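Local coordinates for protein GH18 chiitnase (Pseudoalteromonas aurantia, PDB 6K7Z) that probably hydrolyses glycosidic bonds within chitin chains, as an endochitinase of glycoside hydrolase family 18, at residues T4-N9 with D24-A29; F133-T138 with V171-L176; A155-Y160 with N185-N190; S204-T209 with Q250-G255; Q238-E243 with K272-S277. One frame throughout, in Å; residues are numbered along the deposited sequence.

In the fold
Contact 1 closes the first loop of the chain by pairing strand 3-8 with strand 25-33 in the TIM barrel. Contacts 2 and 3 cross along the sequence: contact 2 sets helix 130-144 against helix 169-177 on the outside, while contact 3 joins the chain leaving strand 151-154 to the end of strand 183-187. Contact 3 also reaches contact 1 through the barrel interior, where Tyr7 packs on Ala155 and Asn185. Contacts 4 and 5 cross in turn and share helix 237-251: contact 4 fastens its far end to helix 198-209, and contact 5 sets its early turns beside the last helix, 269-277. Contacts 3 and 4 meet at Tyr208.

Contact 1: T4-N9 with D24-A29; sequences TITYYN and DVVNLA
Thr6 and Tyr8 exchange alternating backbone bonds with Val25, Asn27 and Ala29. Thr6 N donates to Val25 O at 3.2 Å, and Asn27 N to Thr6 O at 2.8 Å; Tyr8 bonds Asn27 O and Ala29 N in the same way. Thr4 O accepts both Val25 N and Asp24 N.

Polar side chains extend this bonding at both ends. Asp24 OD2 takes Thr4 N at 3.0 Å on the anti side of the carboxylate. Asn9, its CG anti to the backbone N (chi1 -174°), sends ND2 to Ala29 O over 2.8 Å, approaching from above the carbonyl plane.

The two strands, 20° apart in direction, are the first pair of the TIM barrel, parallel and in step. Ile5, Tyr7, Val25 and Asn27 face its interior, where Ile5 and Tyr7 meet Asn185 of strand 183-187; Thr6, Tyr8, Val26 and Leu28 take the other face.

Inside, Asn27 covers one face of the Tyr7 ring. Asn27 CB sits 3.9 Å from the centroid of the Tyr7 ring in a CH-pi contact, and Asn27 ND2 lies 3.2 Å from Tyr7 CZ, toward the rim. Tyrosine suits this place because its OH continues to Asp113 OD2, in the DxxDxDxE motif of family 18. Nearer the start of the strands two branched apolar chains pack side by side: Ile5 CG1 rests 3.8 Å from Val25 CB.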
# COMPACT_ATOMS: atom_id res chain seq x y z
N THR A 4 -0.39 4.28 -11.40
CA THR A 4 0.98 3.86 -11.10
C THR A 4 1.30 4.35 -9.69
O THR A 4 1.09 5.46 -9.39
CB THR A 4 1.99 4.31 -12.14
OG1 THR A 4 1.88 5.67 -12.36
CG2 THR A 4 1.74 3.51 -13.40
N ILE A 5 1.80 3.43 -8.87
CA ILE A 5 2.00 3.68 -7.46
C ILE A 5 3.38 3.18 -7.07
O ILE A 5 3.83 2.13 -7.55
CB ILE A 5 0.89 3.01 -6.63
CG1 ILE A 5 -0.47 3.50 -7.12
CG2 ILE A 5 1.07 3.27 -5.12
CD1 ILE A 5 -1.62 3.01 -6.32
N THR A 6 4.07 3.93 -6.21
CA THR A 6 5.34 3.45 -5.69
C THR A 6 5.44 3.77 -4.22
O THR A 6 4.80 4.70 -3.73
CB THR A 6 6.55 4.04 -6.45
OG1 THR A 6 7.76 3.44 -5.98
CG2 THR A 6 6.61 5.57 -6.30
N TYR A 7 6.24 2.98 -3.50
CA TYR A 7 6.61 3.27 -2.12
C TYR A 7 7.98 3.94 -2.07
O TYR A 7 8.91 3.53 -2.76
CB TYR A 7 6.65 2.01 -1.27
CG TYR A 7 5.29 1.48 -0.92
CD1 TYR A 7 4.57 0.70 -1.83
CD2 TYR A 7 4.71 1.75 0.31
CE1 TYR A 7 3.32 0.22 -1.54
CE2 TYR A 7 3.45 1.27 0.63
CZ TYR A 7 2.77 0.51 -0.31
OH TYR A 7 1.52 0.02 -0.03
N TYR A 8 8.10 4.95 -1.22
CA TYR A 8 9.37 5.62 -1.00
C TYR A 8 9.81 5.33 0.43
O TYR A 8 9.24 5.86 1.39
CB TYR A 8 9.25 7.12 -1.25
CG TYR A 8 10.58 7.85 -1.22
CD1 TYR A 8 11.38 7.88 -2.34
CD2 TYR A 8 11.02 8.50 -0.07
CE1 TYR A 8 12.59 8.54 -2.34
CE2 TYR A 8 12.25 9.18 -0.07
CZ TYR A 8 13.03 9.18 -1.22
OH TYR A 8 14.25 9.84 -1.27
N ASN A 9 10.82 4.47 0.58
CA ASN A 9 11.42 4.17 1.87
C ASN A 9 12.90 4.50 1.83
O ASN A 9 13.33 5.44 2.50
CB ASN A 9 11.17 2.70 2.25
CG ASN A 9 11.65 2.35 3.65
OD1 ASN A 9 12.54 1.52 3.82
ND2 ASN A 9 11.05 2.96 4.67
N ASP A 24 1.23 8.17 -10.38
CA ASP A 24 0.04 8.85 -9.89
C ASP A 24 0.04 9.02 -8.38
O ASP A 24 -0.48 10.03 -7.88
CB ASP A 24 -1.22 8.10 -10.31
CG ASP A 24 -1.37 8.02 -11.81
OD1 ASP A 24 -1.34 9.09 -12.45
OD2 ASP A 24 -1.49 6.90 -12.33
N VAL A 25 0.63 8.08 -7.66
CA VAL A 25 0.58 8.06 -6.20
C VAL A 25 1.95 7.66 -5.67
O VAL A 25 2.56 6.70 -6.15
CB VAL A 25 -0.48 7.07 -5.68
CG1 VAL A 25 -0.55 7.13 -4.16
CG2 VAL A 25 -1.84 7.35 -6.29
N VAL A 26 2.42 8.38 -4.66
CA VAL A 26 3.64 8.02 -3.95
C VAL A 26 3.27 7.78 -2.49
O VAL A 26 2.69 8.67 -1.84
CB VAL A 26 4.72 9.10 -4.07
CG1 VAL A 26 5.87 8.80 -3.13
CG2 VAL A 26 5.20 9.18 -5.52
N ASN A 27 3.59 6.59 -1.98
CA ASN A 27 3.38 6.24 -0.59
C ASN A 27 4.67 6.45 0.18
O ASN A 27 5.66 5.76 -0.07
CB ASN A 27 2.95 4.78 -0.43
CG ASN A 27 1.66 4.45 -1.15
OD1 ASN A 27 0.79 5.30 -1.31
ND2 ASN A 27 1.51 3.19 -1.56
N LEU A 28 4.68 7.40 1.12
CA LEU A 28 5.85 7.59 1.96
C LEU A 28 5.86 6.53 3.05
O LEU A 28 4.89 6.39 3.80
CB LEU A 28 5.87 9.00 2.55
CG LEU A 28 5.64 10.11 1.54
CD1 LEU A 28 5.51 11.46 2.24
CD2 LEU A 28 6.78 10.14 0.50
N ALA A 29 6.95 5.77 3.14
CA ALA A 29 7.07 4.67 4.09
C ALA A 29 8.20 4.92 5.11
O ALA A 29 9.33 5.11 4.69
CB ALA A 29 7.33 3.37 3.33
O HOH W 1 11.10 7.25 3.86

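Contact 2: F133-T138 with V171-L176; sequences FLISLT and VEVVEL
Glu172 lays the aliphatic part of its chain across the tip of Ile135, the two side chains crossing at about a right angle. Glu172 CG, anti to the backbone N (chi1 -177°), lies 4.0 Å from Ile135 CD1, and Glu172 OE2 lies 3.9 Å from the same methyl. Glutamate fits there because its methylenes can pack while the carboxylate can stay at the partly exposed edge.

One residue on, Val173 carries the middle. Its CG2 meets Leu134 CB at 3.8 Å and Leu134 CD1 at 4.0 Å, and its CA faces Ile135 CG1. A short branched residue here agrees with the spacing of the helix segments, whose axes approach to 9.2 Å at a crossing angle of -33°. Three residues on, Leu176 CB touches Ile135 CD1 at 3.7 Å, so this one isoleucine methyl packs against both Glu172 and Leu176.

Both helices belong to the outer layer of the TIM barrel and run in roughly the same direction. On the inner side Leu134 reaches Ile114 of strand 111-115, and Thr138 OG1, which donates to Leu134 O, also bonds His154 of strand 151-154; farther round, Phe133 and Leu137 pack on Leu96 of helix 93-106.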
# COMPACT_ATOMS: atom_id res chain seq x y z
N PHE A 133 -10.37 -5.01 13.34
CA PHE A 133 -9.48 -3.86 13.51
C PHE A 133 -9.41 -3.05 12.22
O PHE A 133 -9.59 -1.82 12.24
CB PHE A 133 -8.09 -4.34 13.92
CG PHE A 133 -7.03 -3.26 13.83
CD1 PHE A 133 -7.08 -2.16 14.66
CD2 PHE A 133 -5.99 -3.36 12.92
CE1 PHE A 133 -6.11 -1.17 14.59
CE2 PHE A 133 -5.02 -2.38 12.83
CZ PHE A 133 -5.07 -1.28 13.66
N LEU A 134 -9.16 -3.72 11.10
CA LEU A 134 -9.06 -3.01 9.83
C LEU A 134 -10.40 -2.40 9.44
O LEU A 134 -10.45 -1.30 8.89
CB LEU A 134 -8.55 -3.96 8.77
CG LEU A 134 -7.12 -4.40 9.04
CD1 LEU A 134 -6.77 -5.53 8.09
CD2 LEU A 134 -6.17 -3.24 8.85
N ILE A 135 -11.49 -3.11 9.71
CA ILE A 135 -12.82 -2.55 9.43
C ILE A 135 -13.05 -1.28 10.24
O ILE A 135 -13.43 -0.24 9.70
CB ILE A 135 -13.90 -3.61 9.70
CG1 ILE A 135 -13.85 -4.67 8.61
CG2 ILE A 135 -15.29 -2.97 9.84
CD1 ILE A 135 -14.60 -5.94 8.95
N SER A 136 -12.83 -1.35 11.55
CA SER A 136 -13.06 -0.18 12.40
C SER A 136 -12.09 0.95 12.07
O SER A 136 -12.49 2.12 12.00
CB SER A 136 -12.93 -0.57 13.88
OG SER A 136 -13.04 0.59 14.70
N LEU A 137 -10.81 0.63 11.89
CA LEU A 137 -9.85 1.67 11.53
C LEU A 137 -10.24 2.36 10.23
O LEU A 137 -10.19 3.59 10.13
CB LEU A 137 -8.44 1.09 11.43
CG LEU A 137 -7.37 2.10 11.01
CD1 LEU A 137 -7.26 3.23 12.03
CD2 LEU A 137 -6.01 1.42 10.78
N THR A 138 -10.66 1.58 9.22
CA THR A 138 -11.05 2.20 7.96
C THR A 138 -12.24 3.13 8.15
O THR A 138 -12.23 4.26 7.65
CB THR A 138 -11.37 1.13 6.91
OG1 THR A 138 -10.18 0.39 6.60
CG2 THR A 138 -11.89 1.77 5.64
N VAL A 171 -10.90 -10.54 2.88
CA VAL A 171 -12.22 -10.85 2.35
C VAL A 171 -13.29 -10.23 3.24
O VAL A 171 -14.18 -9.52 2.78
CB VAL A 171 -12.42 -12.38 2.22
CG1 VAL A 171 -13.87 -12.71 1.89
CG2 VAL A 171 -11.50 -12.94 1.15
N GLU A 172 -13.18 -10.48 4.55
CA GLU A 172 -14.09 -9.84 5.49
C GLU A 172 -13.98 -8.33 5.41
O GLU A 172 -15.00 -7.62 5.42
CB GLU A 172 -13.80 -10.33 6.91
CG GLU A 172 -14.76 -9.77 7.97
CD GLU A 172 -14.47 -10.28 9.38
OE1 GLU A 172 -13.89 -11.38 9.53
OE2 GLU A 172 -14.85 -9.58 10.35
N VAL A 173 -12.76 -7.80 5.32
CA VAL A 173 -12.58 -6.36 5.26
C VAL A 173 -13.34 -5.77 4.07
O VAL A 173 -14.16 -4.85 4.24
CB VAL A 173 -11.09 -5.99 5.21
CG1 VAL A 173 -10.92 -4.50 4.95
CG2 VAL A 173 -10.40 -6.38 6.52
N VAL A 174 -13.10 -6.28 2.86
CA VAL A 174 -13.72 -5.63 1.71
C VAL A 174 -15.23 -5.85 1.72
O VAL A 174 -15.99 -4.99 1.27
CB VAL A 174 -13.11 -6.10 0.37
CG1 VAL A 174 -11.63 -5.74 0.29
CG2 VAL A 174 -13.33 -7.60 0.14
N GLU A 175 -15.69 -6.97 2.28
CA GLU A 175 -17.13 -7.20 2.36
C GLU A 175 -17.83 -6.18 3.24
O GLU A 175 -18.96 -5.80 2.95
CB GLU A 175 -17.39 -8.61 2.87
CG GLU A 175 -17.25 -9.63 1.75
CD GLU A 175 -17.20 -11.05 2.26
OE1 GLU A 175 -17.02 -11.26 3.48
OE2 GLU A 175 -17.31 -11.95 1.42
N LEU A 176 -17.17 -5.72 4.30
CA LEU A 176 -17.80 -4.78 5.23
C LEU A 176 -17.54 -3.32 4.91
O LEU A 176 -18.43 -2.49 5.10
CB LEU A 176 -17.35 -5.08 6.66
CG LEU A 176 -18.22 -6.07 7.45
CD1 LEU A 176 -19.65 -5.54 7.56
CD2 LEU A 176 -18.20 -7.45 6.84

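Contact 3: A155-Y160 with N185-N190; sequences APQPPY and NVQFYN
Gln187 NE2 is held by two acceptors, Ala155 O at 3.0 Å across the contact and, outside the contact, Glu117 OE2. The site lies where strands 151-154 and 183-187 of the TIM barrel run out into loops, and Glu117 fits the last acid of the family 18 DxxDxDxE motif, so the glutamine is probably a second-shell neighbour of the active site. Its CG stands beside the backbone N (chi1 -50°) and the chain runs extended from there. A leucine in its place would probably leave Ala155 O and Glu117 OE2 without the NH2 group that now donates to both.

The backbone adds Gln187 N to Pro156 O at 2.9 Å; Pro156, having no N-H, contributes its carbonyl, which Val186 CA also approaches at 3.3 Å. Gln157 CG comes to 4.2 Å from Gln187 CD, the side chains crossing at a slant, while Gln157 OE1 bonds Asn191. Pro158 closes the contact with its rigid ring: Pro158 CD sits 3.1 Å from Gln187 O, and Pro158 CG meets Phe188 CD1 at 3.8 Å.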
# COMPACT_ATOMS: atom_id res chain seq x y z
N ALA A 155 -2.62 -2.40 1.71
CA ALA A 155 -1.59 -3.11 0.94
C ALA A 155 -1.56 -4.59 1.32
O ALA A 155 -0.57 -5.09 1.86
CB ALA A 155 -0.22 -2.48 1.14
N PRO A 156 -2.64 -5.32 1.03
CA PRO A 156 -2.71 -6.72 1.45
C PRO A 156 -1.82 -7.64 0.62
O PRO A 156 -1.46 -7.35 -0.53
CB PRO A 156 -4.18 -7.08 1.24
CG PRO A 156 -4.60 -6.19 0.12
CD PRO A 156 -3.88 -4.90 0.35
N GLN A 157 -1.50 -8.74 1.21
CA GLN A 157 -0.84 -9.84 0.52
C GLN A 157 -1.89 -10.82 -0.01
O GLN A 157 -3.02 -10.86 0.49
CB GLN A 157 0.13 -10.53 1.47
CG GLN A 157 1.26 -9.59 1.87
CD GLN A 157 1.99 -10.07 3.10
OE1 GLN A 157 2.69 -11.08 3.07
NE2 GLN A 157 1.84 -9.33 4.19
N PRO A 158 -1.55 -11.60 -1.03
CA PRO A 158 -2.56 -12.41 -1.73
C PRO A 158 -3.34 -13.33 -0.79
O PRO A 158 -4.56 -13.45 -0.96
CB PRO A 158 -1.74 -13.21 -2.75
CG PRO A 158 -0.62 -12.27 -3.10
CD PRO A 158 -0.28 -11.56 -1.79
N PRO A 159 -2.71 -14.00 0.18
CA PRO A 159 -3.51 -14.90 1.04
C PRO A 159 -4.64 -14.19 1.75
O PRO A 159 -5.66 -14.82 2.06
CB PRO A 159 -2.48 -15.46 2.03
CG PRO A 159 -1.18 -15.41 1.29
CD PRO A 159 -1.26 -14.13 0.48
N TYR A 160 -4.49 -12.89 2.00
CA TYR A 160 -5.53 -12.14 2.69
C TYR A 160 -6.82 -12.06 1.90
O TYR A 160 -7.88 -11.78 2.48
CB TYR A 160 -5.05 -10.72 2.97
CG TYR A 160 -3.84 -10.56 3.88
CD1 TYR A 160 -3.25 -11.65 4.51
CD2 TYR A 160 -3.30 -9.30 4.09
CE1 TYR A 160 -2.14 -11.46 5.35
CE2 TYR A 160 -2.21 -9.11 4.91
CZ TYR A 160 -1.63 -10.19 5.53
OH TYR A 160 -0.55 -9.96 6.35
N ASN A 185 -3.28 -2.19 -2.67
CA ASN A 185 -1.96 -2.42 -3.27
C ASN A 185 -1.58 -3.87 -2.96
O ASN A 185 -0.98 -4.15 -1.93
CB ASN A 185 -0.93 -1.45 -2.70
CG ASN A 185 -1.24 0.01 -3.03
OD1 ASN A 185 -1.52 0.36 -4.17
ND2 ASN A 185 -1.18 0.86 -2.00
N VAL A 186 -1.96 -4.80 -3.85
CA VAL A 186 -1.71 -6.22 -3.59
C VAL A 186 -0.23 -6.53 -3.80
O VAL A 186 0.32 -6.27 -4.87
CB VAL A 186 -2.59 -7.11 -4.47
CG1 VAL A 186 -2.37 -8.57 -4.11
CG2 VAL A 186 -4.07 -6.72 -4.35
N GLN A 187 0.41 -7.11 -2.79
CA GLN A 187 1.84 -7.41 -2.85
C GLN A 187 2.04 -8.79 -3.45
O GLN A 187 2.08 -9.80 -2.75
CB GLN A 187 2.47 -7.34 -1.46
CG GLN A 187 2.15 -6.08 -0.68
CD GLN A 187 2.93 -5.99 0.62
OE1 GLN A 187 4.02 -6.56 0.74
NE2 GLN A 187 2.38 -5.27 1.60
N PHE A 188 2.20 -8.84 -4.78
CA PHE A 188 2.45 -10.12 -5.42
C PHE A 188 3.93 -10.48 -5.31
O PHE A 188 4.59 -10.76 -6.32
CB PHE A 188 1.98 -10.09 -6.88
CG PHE A 188 0.48 -10.11 -7.03
CD1 PHE A 188 -0.25 -11.26 -6.72
CD2 PHE A 188 -0.21 -8.98 -7.46
CE1 PHE A 188 -1.63 -11.28 -6.85
CE2 PHE A 188 -1.60 -9.00 -7.60
CZ PHE A 188 -2.31 -10.16 -7.29
N TYR A 189 4.45 -10.49 -4.09
CA TYR A 189 5.83 -10.89 -3.83
C TYR A 189 5.92 -11.32 -2.38
O TYR A 189 4.99 -11.10 -1.59
CB TYR A 189 6.81 -9.76 -4.15
CG TYR A 189 6.41 -8.41 -3.61
CD1 TYR A 189 5.58 -7.56 -4.34
CD2 TYR A 189 6.84 -7.99 -2.36
CE1 TYR A 189 5.20 -6.33 -3.85
CE2 TYR A 189 6.48 -6.75 -1.86
CZ TYR A 189 5.66 -5.92 -2.60
OH TYR A 189 5.29 -4.68 -2.10
N ASN A 190 7.02 -11.98 -2.04
CA ASN A 190 7.22 -12.57 -0.72
C ASN A 190 6.10 -13.53 -0.35
O ASN A 190 5.83 -13.76 0.83
CB ASN A 190 7.35 -11.51 0.37
CG ASN A 190 8.53 -10.59 0.15
OD1 ASN A 190 9.55 -10.99 -0.41
ND2 ASN A 190 8.40 -9.34 0.60

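Contact 4: S204-T209 with Q250-G255; sequences SYLNYT and QQSSLG
Tyr205 lays the outer end of its ring against Leu254 CD1, which sits 3.7 Å from Tyr205 CZ, the two side chains crossing at about a right angle. The contact joins helix 198-209 of the TIM barrel's outer layer to the loop that leads from helix 237-251 into strand 256-260. With CG anti to the backbone N (chi1 180°), the tyrosine extends from its helix toward that loop. Its length and its hydroxyl both matter, because Tyr205 OH accepts Gly255 N at 2.9 Å in a nearly straight bond (170°) close to the ring plane, and also bonds Val219 O. Ser253 O lies near the ring plane too, at the CE2 edge.

Leu206 uses its two methyls separately at the partly exposed end. Leu206 CD1 lies 3.6 Å from Gln251 NE2, and Leu206 CD2 packs on Ser252 CB at 3.8 Å. Ser252, just past the helix, turns its OG to Ser253 O, meeting a lone pair in the carbonyl plane at 3.2 Å.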
# COMPACT_ATOMS: atom_id res chain seq x y z
N SER A 204 -5.54 -14.94 -9.75
CA SER A 204 -5.87 -14.36 -8.45
C SER A 204 -6.30 -12.91 -8.58
O SER A 204 -7.30 -12.50 -7.97
CB SER A 204 -4.68 -14.49 -7.49
OG SER A 204 -4.47 -15.84 -7.12
N TYR A 205 -5.57 -12.11 -9.38
CA TYR A 205 -5.98 -10.73 -9.61
C TYR A 205 -7.44 -10.65 -10.07
O TYR A 205 -8.24 -9.86 -9.55
CB TYR A 205 -5.07 -10.05 -10.64
CG TYR A 205 -5.50 -8.62 -10.88
CD1 TYR A 205 -5.07 -7.60 -10.04
CD2 TYR A 205 -6.39 -8.31 -11.90
CE1 TYR A 205 -5.48 -6.29 -10.24
CE2 TYR A 205 -6.82 -7.01 -12.10
CZ TYR A 205 -6.36 -6.00 -11.26
OH TYR A 205 -6.79 -4.72 -11.44
N LEU A 206 -7.81 -11.47 -11.06
CA LEU A 206 -9.18 -11.43 -11.56
C LEU A 206 -10.18 -11.79 -10.46
O LEU A 206 -11.21 -11.13 -10.31
CB LEU A 206 -9.32 -12.36 -12.75
CG LEU A 206 -8.49 -11.98 -13.98
CD1 LEU A 206 -8.53 -13.10 -15.03
CD2 LEU A 206 -8.99 -10.67 -14.56
N ASN A 207 -9.87 -12.83 -9.67
CA ASN A 207 -10.73 -13.20 -8.55
C ASN A 207 -10.90 -12.04 -7.59
O ASN A 207 -12.02 -11.78 -7.09
CB ASN A 207 -10.14 -14.40 -7.81
CG ASN A 207 -10.24 -15.68 -8.61
OD1 ASN A 207 -10.99 -15.76 -9.57
ND2 ASN A 207 -9.49 -16.70 -8.20
N TYR A 208 -9.81 -11.32 -7.29
CA TYR A 208 -9.89 -10.24 -6.32
C TYR A 208 -10.76 -9.11 -6.83
O TYR A 208 -11.45 -8.44 -6.03
CB TYR A 208 -8.49 -9.72 -5.98
CG TYR A 208 -7.52 -10.75 -5.47
CD1 TYR A 208 -7.95 -11.96 -4.94
CD2 TYR A 208 -6.15 -10.51 -5.51
CE1 TYR A 208 -7.04 -12.91 -4.48
CE2 TYR A 208 -5.25 -11.44 -5.05
CZ TYR A 208 -5.69 -12.64 -4.54
OH TYR A 208 -4.76 -13.56 -4.10
N THR A 209 -10.75 -8.85 -8.14
CA THR A 209 -11.60 -7.78 -8.66
C THR A 209 -13.08 -8.11 -8.54
O THR A 209 -13.91 -7.20 -8.65
CB THR A 209 -11.30 -7.49 -10.13
OG1 THR A 209 -11.67 -8.62 -10.93
CG2 THR A 209 -9.83 -7.16 -10.33
N GLN A 250 -6.54 -8.26 -21.51
CA GLN A 250 -7.28 -9.05 -22.49
C GLN A 250 -8.61 -9.48 -21.93
O GLN A 250 -9.58 -9.48 -22.62
CB GLN A 250 -6.50 -10.25 -23.10
CG GLN A 250 -5.75 -11.16 -22.13
CD GLN A 250 -5.04 -12.34 -22.79
OE1 GLN A 250 -4.42 -12.18 -23.82
NE2 GLN A 250 -5.15 -13.52 -22.22
N GLN A 251 -8.64 -9.82 -20.66
CA GLN A 251 -9.86 -10.27 -20.01
C GLN A 251 -10.69 -9.31 -19.24
O GLN A 251 -11.81 -9.58 -19.03
CB GLN A 251 -9.56 -11.36 -19.05
CG GLN A 251 -9.01 -12.58 -19.64
CD GLN A 251 -9.26 -13.75 -18.74
OE1 GLN A 251 -10.40 -14.02 -18.34
NE2 GLN A 251 -8.18 -14.42 -18.37
N SER A 252 -10.11 -8.21 -18.80
CA SER A 252 -10.75 -7.26 -17.98
C SER A 252 -10.01 -5.95 -18.11
O SER A 252 -9.35 -5.72 -19.08
CB SER A 252 -10.60 -7.84 -16.55
OG SER A 252 -11.01 -6.99 -15.55
N SER A 253 -10.16 -5.09 -17.14
CA SER A 253 -9.29 -3.93 -17.06
C SER A 253 -8.34 -4.13 -15.89
O SER A 253 -8.48 -5.08 -15.10
CB SER A 253 -10.09 -2.62 -16.93
OG SER A 253 -11.02 -2.67 -15.88
N LEU A 254 -7.35 -3.26 -15.83
CA LEU A 254 -6.27 -3.34 -14.84
C LEU A 254 -6.27 -2.05 -14.04
O LEU A 254 -6.05 -0.97 -14.60
CB LEU A 254 -4.92 -3.58 -15.53
CG LEU A 254 -3.67 -3.57 -14.65
CD1 LEU A 254 -3.83 -4.51 -13.44
CD2 LEU A 254 -2.43 -3.94 -15.46
N GLY A 255 -6.54 -2.16 -12.74
CA GLY A 255 -6.55 -0.98 -11.90
C GLY A 255 -5.22 -0.25 -11.87
O GLY A 255 -5.18 0.98 -11.80

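Contact 5: Q238-E243 with K272-S277; sequences QTIINE and KAIAQS
Ile241 carries CG1 beside its backbone N (chi1 -71°) and CD1 anti to CA (chi2 174°), while Ile274 bends its CD1 back (chi2 -74°); the extended chain reaches over to the other helix and the folded one turns toward Ile240 and Ile241. Ile241 CG1 comes to 4.0 Å from both CB and OG of Ser277, and Ile241 CD1 to 4.0 Å from Ala273 O. Ile274 CD1 touches Ile240 CG2 at 3.9 Å, the two side chains crossing at about a right angle, and Ile241 CG1 at 4.2 Å.

The segments run almost parallel, 10.3 Å apart at their axes, as adjacent outer helices of the TIM barrel. At that spacing a long branched side chain such as isoleucine can span the distance. An alanine at Ile241 takes away CG1, CG2 and CD1, which would probably open a gap beside Ser277 and leave Ile274 CD1 with less packing on this side. Serine is small enough to admit Ile241, and Ser277 OG is satisfied within its own helix by Ile274 O at 2.7 Å.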
# COMPACT_ATOMS: atom_id res chain seq x y z
N GLN A 238 9.76 -7.29 -18.78
CA GLN A 238 9.10 -7.84 -19.96
C GLN A 238 8.16 -8.97 -19.59
O GLN A 238 7.16 -9.21 -20.28
CB GLN A 238 10.11 -8.33 -20.99
CG GLN A 238 10.95 -9.54 -20.60
CD GLN A 238 12.32 -9.17 -20.07
OE1 GLN A 238 12.51 -8.07 -19.54
NE2 GLN A 238 13.29 -10.06 -20.24
N THR A 239 8.45 -9.67 -18.50
CA THR A 239 7.55 -10.72 -18.03
C THR A 239 6.31 -10.12 -17.37
O THR A 239 5.19 -10.60 -17.60
CB THR A 239 8.31 -11.62 -17.06
OG1 THR A 239 9.59 -11.92 -17.63
CG2 THR A 239 7.54 -12.92 -16.82
N ILE A 240 6.48 -9.07 -16.56
CA ILE A 240 5.31 -8.39 -16.00
C ILE A 240 4.39 -7.92 -17.12
O ILE A 240 3.17 -8.14 -17.08
CB ILE A 240 5.74 -7.21 -15.11
CG1 ILE A 240 6.55 -7.66 -13.91
CG2 ILE A 240 4.50 -6.40 -14.67
CD1 ILE A 240 7.28 -6.49 -13.20
N ILE A 241 4.97 -7.28 -18.13
CA ILE A 241 4.17 -6.70 -19.20
C ILE A 241 3.42 -7.79 -19.95
O ILE A 241 2.19 -7.74 -20.11
CB ILE A 241 5.05 -5.88 -20.16
CG1 ILE A 241 5.52 -4.59 -19.47
CG2 ILE A 241 4.31 -5.56 -21.44
CD1 ILE A 241 6.50 -3.81 -20.33
N ASN A 242 4.14 -8.81 -20.41
CA ASN A 242 3.55 -9.73 -21.37
C ASN A 242 2.89 -10.95 -20.74
O ASN A 242 2.12 -11.63 -21.42
CB ASN A 242 4.63 -10.16 -22.37
CG ASN A 242 4.92 -9.07 -23.39
OD1 ASN A 242 4.05 -8.72 -24.20
ND2 ASN A 242 6.13 -8.50 -23.35
N GLU A 243 3.14 -11.24 -19.45
CA GLU A 243 2.51 -12.38 -18.80
C GLU A 243 1.59 -11.99 -17.66
O GLU A 243 0.87 -12.86 -17.14
CB GLU A 243 3.57 -13.37 -18.27
CG GLU A 243 4.54 -13.86 -19.36
CD GLU A 243 5.25 -15.17 -19.02
OE1 GLU A 243 4.66 -16.04 -18.35
OE2 GLU A 243 6.41 -15.35 -19.46
N LYS A 272 8.75 4.03 -16.48
CA LYS A 272 8.46 4.48 -17.84
C LYS A 272 7.96 3.33 -18.71
O LYS A 272 6.96 3.47 -19.42
CB LYS A 272 9.68 5.15 -18.45
CG LYS A 272 9.99 6.54 -17.88
CD LYS A 272 11.30 7.06 -18.51
CE LYS A 272 11.89 8.17 -17.69
NZ LYS A 272 13.16 8.69 -18.27
N ALA A 273 8.63 2.17 -18.65
CA ALA A 273 8.21 1.04 -19.47
C ALA A 273 6.86 0.48 -19.00
O ALA A 273 6.01 0.13 -19.83
CB ALA A 273 9.29 -0.05 -19.45
N ILE A 274 6.64 0.41 -17.71
CA ILE A 274 5.40 -0.09 -17.21
C ILE A 274 4.27 0.85 -17.57
O ILE A 274 3.25 0.43 -17.98
CB ILE A 274 5.46 -0.28 -15.67
CG1 ILE A 274 6.30 -1.49 -15.36
CG2 ILE A 274 4.10 -0.42 -15.03
CD1 ILE A 274 5.62 -2.79 -15.66
N ALA A 275 4.49 2.13 -17.37
CA ALA A 275 3.44 3.10 -17.65
C ALA A 275 3.00 3.02 -19.12
O ALA A 275 1.87 3.00 -19.44
CB ALA A 275 3.81 4.49 -17.24
N GLN A 276 3.98 2.93 -19.98
CA GLN A 276 3.75 2.82 -21.40
C GLN A 276 2.80 1.66 -21.68
O GLN A 276 1.93 1.74 -22.49
CB GLN A 276 5.06 2.56 -22.08
CG GLN A 276 4.93 2.59 -23.58
CD GLN A 276 4.27 3.85 -24.10
OE1 GLN A 276 3.11 3.83 -24.50
NE2 GLN A 276 5.02 4.94 -24.11
N SER A 277 3.00 0.56 -21.00
CA SER A 277 2.18 -0.60 -21.20
C SER A 277 0.78 -0.49 -20.68
O SER A 277 -0.03 -1.24 -21.02
CB SER A 277 2.84 -1.83 -20.61
OG SER A 277 2.61 -1.88 -19.26